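Side-chain contacts in transcriptional regulator, TetR family (Marinobacter aquaeolei, PDB 3NNR), which probably binds DNA through a helix-turn-helix motif and regulates transcription, as other members of the TetR family do: residues 55-58 with 59-62; 94-97 with 98-102; 119-122 with 123-126. All coordinates share one frame; numbering follows the deposited sequence.

Contact 1 of 3, residues 55-58 with 59-62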
loop_
_atom_site.group_PDB
_atom_site.type_symbol
_atom_site.label_atom_id
_atom_site.label_comp_id
_atom_site.label_asym_id
_atom_site.label_seq_id
_atom_site.Cartn_x
_atom_site.Cartn_y
_atom_site.Cartn_z
ATOM N N GLU A 55 -6.802 -17.792 12.940
ATOM C CA GLU A 55 -8.213 -17.737 13.330
ATOM C C GLU A 55 -8.767 -16.312 13.349
ATOM O O GLU A 55 -9.899 -16.101 12.949
ATOM C CB GLU A 55 -8.462 -18.464 14.644
ATOM C CG GLU A 55 -10.007 -18.553 14.942
ATOM C CD GLU A 55 -10.428 -19.745 15.744
ATOM O OE1 GLU A 55 -9.608 -20.699 15.827
ATOM O OE2 GLU A 55 -11.589 -19.738 16.261
ATOM N N ILE A 56 -7.970 -15.339 13.779
ATOM C CA ILE A 56 -8.374 -13.941 13.689
ATOM C C ILE A 56 -8.631 -13.583 12.210
ATOM O O ILE A 56 -9.664 -12.986 11.889
ATOM C CB ILE A 56 -7.323 -12.993 14.263
ATOM C CG1 ILE A 56 -7.226 -13.134 15.795
ATOM C CG2 ILE A 56 -7.658 -11.567 13.889
ATOM C CD1 ILE A 56 -6.018 -12.343 16.447
ATOM N N PHE A 57 -7.697 -13.943 11.331
ATOM C CA PHE A 57 -7.887 -13.717 9.896
ATOM C C PHE A 57 -9.174 -14.365 9.365
ATOM O O PHE A 57 -9.917 -13.749 8.592
ATOM C CB PHE A 57 -6.712 -14.224 9.062
ATOM C CG PHE A 57 -7.029 -14.291 7.607
ATOM C CD1 PHE A 57 -7.057 -13.127 6.849
ATOM C CD2 PHE A 57 -7.356 -15.480 7.009
ATOM C CE1 PHE A 57 -7.393 -13.163 5.517
ATOM C CE2 PHE A 57 -7.704 -15.522 5.673
ATOM C CZ PHE A 57 -7.713 -14.354 4.930
ATOM N N GLN A 58 -9.423 -15.607 9.766
ATOM C CA GLN A 58 -10.643 -16.296 9.359
ATOM C C GLN A 58 -11.918 -15.553 9.759
ATOM O O GLN A 58 -12.928 -15.719 9.063
ATOM C CB GLN A 58 -10.691 -17.727 9.884
ATOM C CG GLN A 58 -9.746 -18.657 9.175
ATOM C CD GLN A 58 -9.758 -20.078 9.736
ATOM O OE1 GLN A 58 -9.810 -20.306 10.957
ATOM N NE2 GLN A 58 -9.682 -21.036 8.841
ATOM N N GLU A 59 -11.885 -14.798 10.871
ATOM C CA GLU A 59 -13.039 -13.982 11.295
ATOM C C GLU A 59 -13.150 -12.746 10.386
ATOM O O GLU A 59 -14.253 -12.370 10.046
ATOM C CB GLU A 59 -13.002 -13.521 12.769
ATOM C CG GLU A 59 -12.900 -14.608 13.892
ATOM C CD GLU A 59 -14.046 -15.637 13.934
ATOM O OE1 GLU A 59 -15.199 -15.293 13.559
ATOM O OE2 GLU A 59 -13.783 -16.798 14.373
ATOM N N TYR A 60 -12.022 -12.129 10.031
ATOM C CA TYR A 60 -11.963 -10.955 9.125
ATOM C C TYR A 60 -12.465 -11.357 7.740
ATOM O O TYR A 60 -13.325 -10.687 7.181
ATOM C CB TYR A 60 -10.531 -10.394 9.048
ATOM C CG TYR A 60 -10.289 -9.229 8.076
ATOM C CD1 TYR A 60 -10.952 -7.988 8.197
ATOM C CD2 TYR A 60 -9.380 -9.353 7.057
ATOM C CE1 TYR A 60 -10.707 -6.915 7.267
ATOM C CE2 TYR A 60 -9.141 -8.333 6.171
ATOM C CZ TYR A 60 -9.789 -7.115 6.268
ATOM O OH TYR A 60 -9.433 -6.167 5.312
ATOM N N GLU A 61 -11.950 -12.475 7.236
ATOM C CA GLU A 61 -12.354 -13.069 5.957
ATOM C C GLU A 61 -13.879 -13.274 5.911
ATOM O O GLU A 61 -14.530 -12.850 4.956
ATOM C CB GLU A 61 -11.617 -14.404 5.767
ATOM C CG GLU A 61 -11.793 -15.090 4.420
ATOM C CD GLU A 61 -11.182 -16.482 4.352
ATOM O OE1 GLU A 61 -11.221 -17.250 5.353
ATOM O OE2 GLU A 61 -10.709 -16.822 3.251
ATOM N N LYS A 62 -14.448 -13.891 6.950
ATOM C CA LYS A 62 -15.912 -14.101 7.027
ATOM C C LYS A 62 -16.679 -12.793 7.011
ATOM O O LYS A 62 -17.734 -12.704 6.391
ATOM C CB LYS A 62 -16.331 -14.884 8.282
ATOM C CG LYS A 62 -16.123 -16.395 8.210
ATOM C CD LYS A 62 -16.373 -17.094 9.585
ATOM C CE LYS A 62 -15.804 -18.533 9.601
ATOM N NZ LYS A 62 -15.379 -18.990 10.964
#
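E61 reaches back over the ring of F57, one helical turn earlier, in an i to i+4 pairing on helix 49-67, the long helix that in TetR-family proteins leads from the DNA-binding helices into the regulatory body. The E61 side chain can be followed outward. Its CB sits over one face of the F57 ring, toward the rim, a CH-pi contact with 4.3 Å from CB to the ring centroid. CG comes next, near CZ of F57, and the carboxyl carbon CD then approaches CE2 of F57 at 3.8 Å. Ring and carboxylate planes are turned 43° apart, so the acid neither stacks flat on the ring nor stands upright on it. At the tip, OE1 lies 3.9 Å from CE2 of F57, while OE2 forms a salt bridge with R122 of helix 110-136. Glutamate suits this place because its methylenes cover an aromatic while its charge reaches a basic partner. F57 can receive it because its CG lies anti to the backbone N (chi1 167°), which brings a ring whose CB points away back toward E61; F98 and Y116 also pack on that ring. The amide of E61 also donates to F57 O at 2.8 Å, with an N-H...O angle of 176°. E55 and E59 run side by side, an approach of like charges that the salt bridge from E55 to R7 probably eases. Y60 is buried, and its OH bonds an unidentified ligand. K62 stretches its aliphatic chain past the carbonyl of Q58, CG lying 3.4 Å from Q58 O.

Contact 2 of 3, residues 94-97 with 98-102. With SO4 (sulfate ion), chain D.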
loop_
_atom_site.group_PDB
_atom_site.type_symbol
_atom_site.label_atom_id
_atom_site.label_comp_id
_atom_site.label_asym_id
_atom_site.label_seq_id
_atom_site.Cartn_x
_atom_site.Cartn_y
_atom_site.Cartn_z
ATOM N N SER A 94 -10.307 -2.099 12.074
ATOM C CA SER A 94 -10.505 -3.060 13.174
ATOM C C SER A 94 -9.462 -4.190 13.192
ATOM O O SER A 94 -9.190 -4.756 14.255
ATOM C CB SER A 94 -11.948 -3.603 13.183
ATOM O OG SER A 94 -12.891 -2.565 13.443
ATOM N N TYR A 95 -8.883 -4.491 12.028
ATOM C CA TYR A 95 -7.895 -5.533 11.881
ATOM C C TYR A 95 -6.587 -4.915 11.362
ATOM O O TYR A 95 -5.805 -5.576 10.681
ATOM C CB TYR A 95 -8.462 -6.607 10.939
ATOM C CG TYR A 95 -9.603 -7.378 11.566
ATOM C CD1 TYR A 95 -10.888 -6.832 11.631
ATOM C CD2 TYR A 95 -9.410 -8.662 12.107
ATOM C CE1 TYR A 95 -11.958 -7.511 12.228
ATOM C CE2 TYR A 95 -10.501 -9.378 12.716
ATOM C CZ TYR A 95 -11.779 -8.787 12.766
ATOM O OH TYR A 95 -12.889 -9.428 13.354
ATOM N N ARG A 96 -6.311 -3.668 11.770
ATOM C CA ARG A 96 -5.143 -2.919 11.276
ATOM C C ARG A 96 -3.803 -3.635 11.431
ATOM O O ARG A 96 -2.898 -3.389 10.622
ATOM C CB ARG A 96 -5.082 -1.460 11.835
ATOM C CG ARG A 96 -4.521 -1.321 13.240
ATOM C CD ARG A 96 -4.928 -0.017 13.967
ATOM N NE ARG A 96 -6.246 -0.238 14.538
ATOM C CZ ARG A 96 -6.595 -0.158 15.820
ATOM N NH1 ARG A 96 -5.761 0.269 16.766
ATOM N NH2 ARG A 96 -7.850 -0.440 16.148
ATOM N N PHE A 97 -3.678 -4.492 12.444
ATOM C CA PHE A 97 -2.427 -5.263 12.692
ATOM C C PHE A 97 -2.034 -6.162 11.507
ATOM O O PHE A 97 -0.852 -6.403 11.270
ATOM C CB PHE A 97 -2.531 -6.149 13.958
ATOM C CG PHE A 97 -3.102 -7.518 13.684
ATOM C CD1 PHE A 97 -4.458 -7.705 13.559
ATOM C CD2 PHE A 97 -2.248 -8.618 13.458
ATOM C CE1 PHE A 97 -4.994 -8.973 13.258
ATOM C CE2 PHE A 97 -2.757 -9.859 13.137
ATOM C CZ PHE A 97 -4.141 -10.044 13.031
ATOM N N PHE A 98 -3.029 -6.660 10.787
ATOM C CA PHE A 98 -2.815 -7.613 9.704
ATOM C C PHE A 98 -2.043 -7.018 8.524
ATOM O O PHE A 98 -0.955 -7.492 8.196
ATOM C CB PHE A 98 -4.152 -8.198 9.279
ATOM C CG PHE A 98 -4.043 -9.336 8.339
ATOM C CD1 PHE A 98 -3.729 -10.593 8.806
ATOM C CD2 PHE A 98 -4.302 -9.166 6.988
ATOM C CE1 PHE A 98 -3.630 -11.661 7.937
ATOM C CE2 PHE A 98 -4.211 -10.225 6.113
ATOM C CZ PHE A 98 -3.866 -11.474 6.587
ATOM N N HIS A 99 -2.562 -5.942 7.945
ATOM C CA HIS A 99 -1.895 -5.307 6.780
ATOM C C HIS A 99 -0.543 -4.670 7.095
ATOM O O HIS A 99 0.295 -4.517 6.198
ATOM C CB HIS A 99 -2.825 -4.329 6.084
ATOM C CG HIS A 99 -4.091 -4.978 5.637
ATOM N ND1 HIS A 99 -5.171 -5.140 6.481
ATOM C CD2 HIS A 99 -4.428 -5.566 4.462
ATOM C CE1 HIS A 99 -6.129 -5.778 5.829
ATOM N NE2 HIS A 99 -5.707 -6.043 4.602
ATOM N N ARG A 100 -0.327 -4.366 8.370
ATOM C CA ARG A 100 0.899 -3.750 8.842
ATOM C C ARG A 100 2.085 -4.717 8.780
ATOM O O ARG A 100 3.170 -4.321 8.349
ATOM C CB ARG A 100 0.672 -3.236 10.249
ATOM C CG ARG A 100 1.843 -2.533 10.895
ATOM C CD ARG A 100 1.311 -1.684 12.042
ATOM N NE ARG A 100 0.754 -2.480 13.108
ATOM C CZ ARG A 100 -0.151 -2.089 14.008
ATOM N NH1 ARG A 100 -0.729 -0.905 13.981
ATOM N NH2 ARG A 100 -0.520 -2.948 14.943
ATOM N N ASP A 101 1.866 -5.969 9.189
ATOM C CA ASP A 101 2.893 -6.996 9.191
ATOM C C ASP A 101 2.584 -8.063 8.149
ATOM O O ASP A 101 3.105 -9.195 8.220
ATOM C CB ASP A 101 3.055 -7.574 10.616
ATOM C CG ASP A 101 3.986 -6.742 11.490
ATOM O OD1 ASP A 101 5.038 -6.290 10.977
ATOM O OD2 ASP A 101 3.733 -6.625 12.709
ATOM N N LEU A 102 1.876 -7.663 7.096
ATOM C CA LEU A 102 1.341 -8.640 6.142
ATOM C C LEU A 102 2.368 -9.638 5.647
ATOM O O LEU A 102 2.188 -10.831 5.797
ATOM C CB LEU A 102 0.678 -7.930 4.940
ATOM C CG LEU A 102 -0.096 -8.775 3.907
ATOM C CD1 LEU A 102 -1.128 -9.614 4.622
ATOM C CD2 LEU A 102 -0.730 -7.905 2.777
HETATM S S SO4 D . -2.529 2.488 16.554
HETATM O O1 SO4 D . -2.864 3.912 16.446
HETATM O O2 SO4 D . -1.126 2.179 16.938
HETATM O O3 SO4 D . -3.414 1.930 17.597
HETATM O O4 SO4 D . -2.767 2.028 15.190
HETATM O O HOH W 1 1.021 -5.957 13.276
#
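F97 and F98 meet in the short helix 96-100, which follows helix 78-94 after a break at Y95 in the helical regulatory body. The apolar contact is a CH-pi one: CB of F98 stands over the centre of the F97 ring, 4.2 Å from its centroid. Chi1 of 88° places the F97 ring between its own backbone N and carbonyl carbon, folding it over the start of F98. Phenylalanines suit these buried positions, F97 packing against the ring of F18 and F98 meeting that of Y116 edge-to-face. Of the backbone bonds, F98 N to Y95 O (3.0 Å) closes the first turn, whereas D101 N to F97 O is weak. Among the charged groups, R96 and R100 lie side by side, each chain bent at chi3, with guanidinium planes 88° apart, both facing a sulfate probably from the crystallisation liquor. R96 NH1 gives its O3 a weak hydrogen bond, and R96 also bonds the carbonyl of W93. R100 has its firmer partner in the carbonyl of N19, and its NH2 lies 3.8 Å from CA of F97. D101 bonds Y104 of the second subunit. A water joins D101 to this turn, donating to F97 O at 2.8 Å and to D101 OD2 at 2.9 Å.

Contact 3 of 3, residues 119-122 with 123-126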
loop_
_atom_site.group_PDB
_atom_site.type_symbol
_atom_site.label_atom_id
_atom_site.label_comp_id
_atom_site.label_asym_id
_atom_site.label_seq_id
_atom_site.Cartn_x
_atom_site.Cartn_y
_atom_site.Cartn_z
ATOM N N PHE A 119 -8.722 -15.023 -1.006
ATOM C CA PHE A 119 -9.557 -13.967 -0.470
ATOM C C PHE A 119 -9.417 -12.674 -1.308
ATOM O O PHE A 119 -10.419 -11.984 -1.611
ATOM C CB PHE A 119 -9.160 -13.764 1.005
ATOM C CG PHE A 119 -9.855 -12.630 1.691
ATOM C CD1 PHE A 119 -11.245 -12.552 1.703
ATOM C CD2 PHE A 119 -9.111 -11.656 2.360
ATOM C CE1 PHE A 119 -11.888 -11.513 2.367
ATOM C CE2 PHE A 119 -9.723 -10.629 3.011
ATOM C CZ PHE A 119 -11.119 -10.545 3.024
ATOM N N THR A 120 -8.169 -12.349 -1.646
ATOM C CA THR A 120 -7.852 -11.202 -2.501
ATOM C C THR A 120 -8.568 -11.328 -3.864
ATOM O O THR A 120 -9.189 -10.352 -4.312
ATOM C CB THR A 120 -6.339 -11.009 -2.562
ATOM O OG1 THR A 120 -5.927 -10.661 -1.239
ATOM C CG2 THR A 120 -5.885 -9.892 -3.572
ATOM N N ASN A 121 -8.565 -12.527 -4.465
ATOM C CA ASN A 121 -9.302 -12.765 -5.720
ATOM C C ASN A 121 -10.826 -12.596 -5.582
ATOM O O ASN A 121 -11.458 -12.063 -6.498
ATOM C CB ASN A 121 -8.971 -14.129 -6.336
ATOM C CG ASN A 121 -7.509 -14.226 -6.851
ATOM O OD1 ASN A 121 -6.704 -13.309 -6.712
ATOM N ND2 ASN A 121 -7.186 -15.362 -7.440
ATOM N N ARG A 122 -11.398 -13.040 -4.457
ATOM C CA ARG A 122 -12.828 -12.845 -4.160
ATOM C C ARG A 122 -13.141 -11.351 -4.038
ATOM O O ARG A 122 -14.130 -10.864 -4.619
ATOM C CB ARG A 122 -13.265 -13.575 -2.874
ATOM C CG ARG A 122 -13.603 -15.052 -3.075
ATOM C CD ARG A 122 -14.061 -15.800 -1.802
ATOM N NE ARG A 122 -12.918 -16.437 -1.139
ATOM C CZ ARG A 122 -12.503 -16.267 0.120
ATOM N NH1 ARG A 122 -13.164 -15.515 0.988
ATOM N NH2 ARG A 122 -11.407 -16.918 0.536
ATOM N N CYS A 123 -12.299 -10.637 -3.290
ATOM C CA CYS A 123 -12.474 -9.196 -3.109
ATOM C C CYS A 123 -12.398 -8.461 -4.454
ATOM O O CYS A 123 -13.312 -7.692 -4.783
ATOM C CB CYS A 123 -11.481 -8.633 -2.091
ATOM S SG CYS A 123 -11.794 -9.234 -0.408
ATOM N N LEU A 124 -11.368 -8.771 -5.242
ATOM C CA LEU A 124 -11.205 -8.215 -6.595
ATOM C C LEU A 124 -12.396 -8.552 -7.490
ATOM O O LEU A 124 -12.836 -7.707 -8.266
ATOM C CB LEU A 124 -9.920 -8.726 -7.271
ATOM C CG LEU A 124 -8.570 -8.247 -6.755
ATOM C CD1 LEU A 124 -7.472 -9.056 -7.432
ATOM C CD2 LEU A 124 -8.423 -6.758 -7.039
ATOM N N ALA A 125 -12.879 -9.796 -7.400
ATOM C CA ALA A 125 -14.049 -10.239 -8.154
ATOM C C ALA A 125 -15.341 -9.519 -7.696
ATOM O O ALA A 125 -16.297 -9.421 -8.468
ATOM C CB ALA A 125 -14.203 -11.764 -8.052
ATOM N N ALA A 126 -15.374 -9.044 -6.451
ATOM C CA ALA A 126 -16.516 -8.269 -5.947
ATOM C C ALA A 126 -16.401 -6.821 -6.455
ATOM O O ALA A 126 -17.421 -6.188 -6.761
ATOM C CB ALA A 126 -16.594 -8.325 -4.431
#
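The sulfur of C123 lies over one face of the F119 ring, a sulfur-aromatic contact between residues four apart on helix 110-136. SG is 3.9 Å from the ring centroid, 22° off the ring normal and displaced toward the rim, so that CE1 of F119 is its nearest ring atom at 3.6 Å. Both first torsions serve the meeting: F119 holds its CG anti to the backbone N (chi1 175°), while C123 turns SG beside its own N, back toward the preceding turn. Cysteine fits well here, its polarisable sulfur being compact enough to settle on the ring. The backbone fixes the spacing, with C123 N donating to F119 O at 2.9 Å. On another side of the helix, L124 lays CG 3.3 Å from the carbonyl oxygen of T120, and its side chain packs on L153 and W156 of helix 145-160. T120 returns its hydroxyl to the carbonyl of Y116, as a helical threonine can, and its side chain also packs on F165 of the second subunit. R122 spreads its guanidinium past CA of F119, 3.6 Å above the guanidinium plane, and its NH1 forms a salt bridge with D65. V64 of helix 49-67 touches both F119 and C123, completing helix-to-helix packing characteristic of the all-helical TetR regulatory core.

Contact 1 comes first along the chain, on helix 49-67, followed by contact 2 on helix 96-100 and contact 3 on helix 110-136. Contact 1 joins the other two: its centre lies about 12 Å from that of contact 2 and about 15 Å from that of contact 3, and it touches both. Contacts 2 and 3 stay separate, their nearest atoms about 6 Å apart. F57 and Y60 meet aromatic residues of both neighbours, so the three helices share one aromatic core. Y60 and H99 bond an unidentified ligand, probably from the crystallisation liquor, and F119 lies near one, which may mark a ligand pocket like that of many TetR-family regulators.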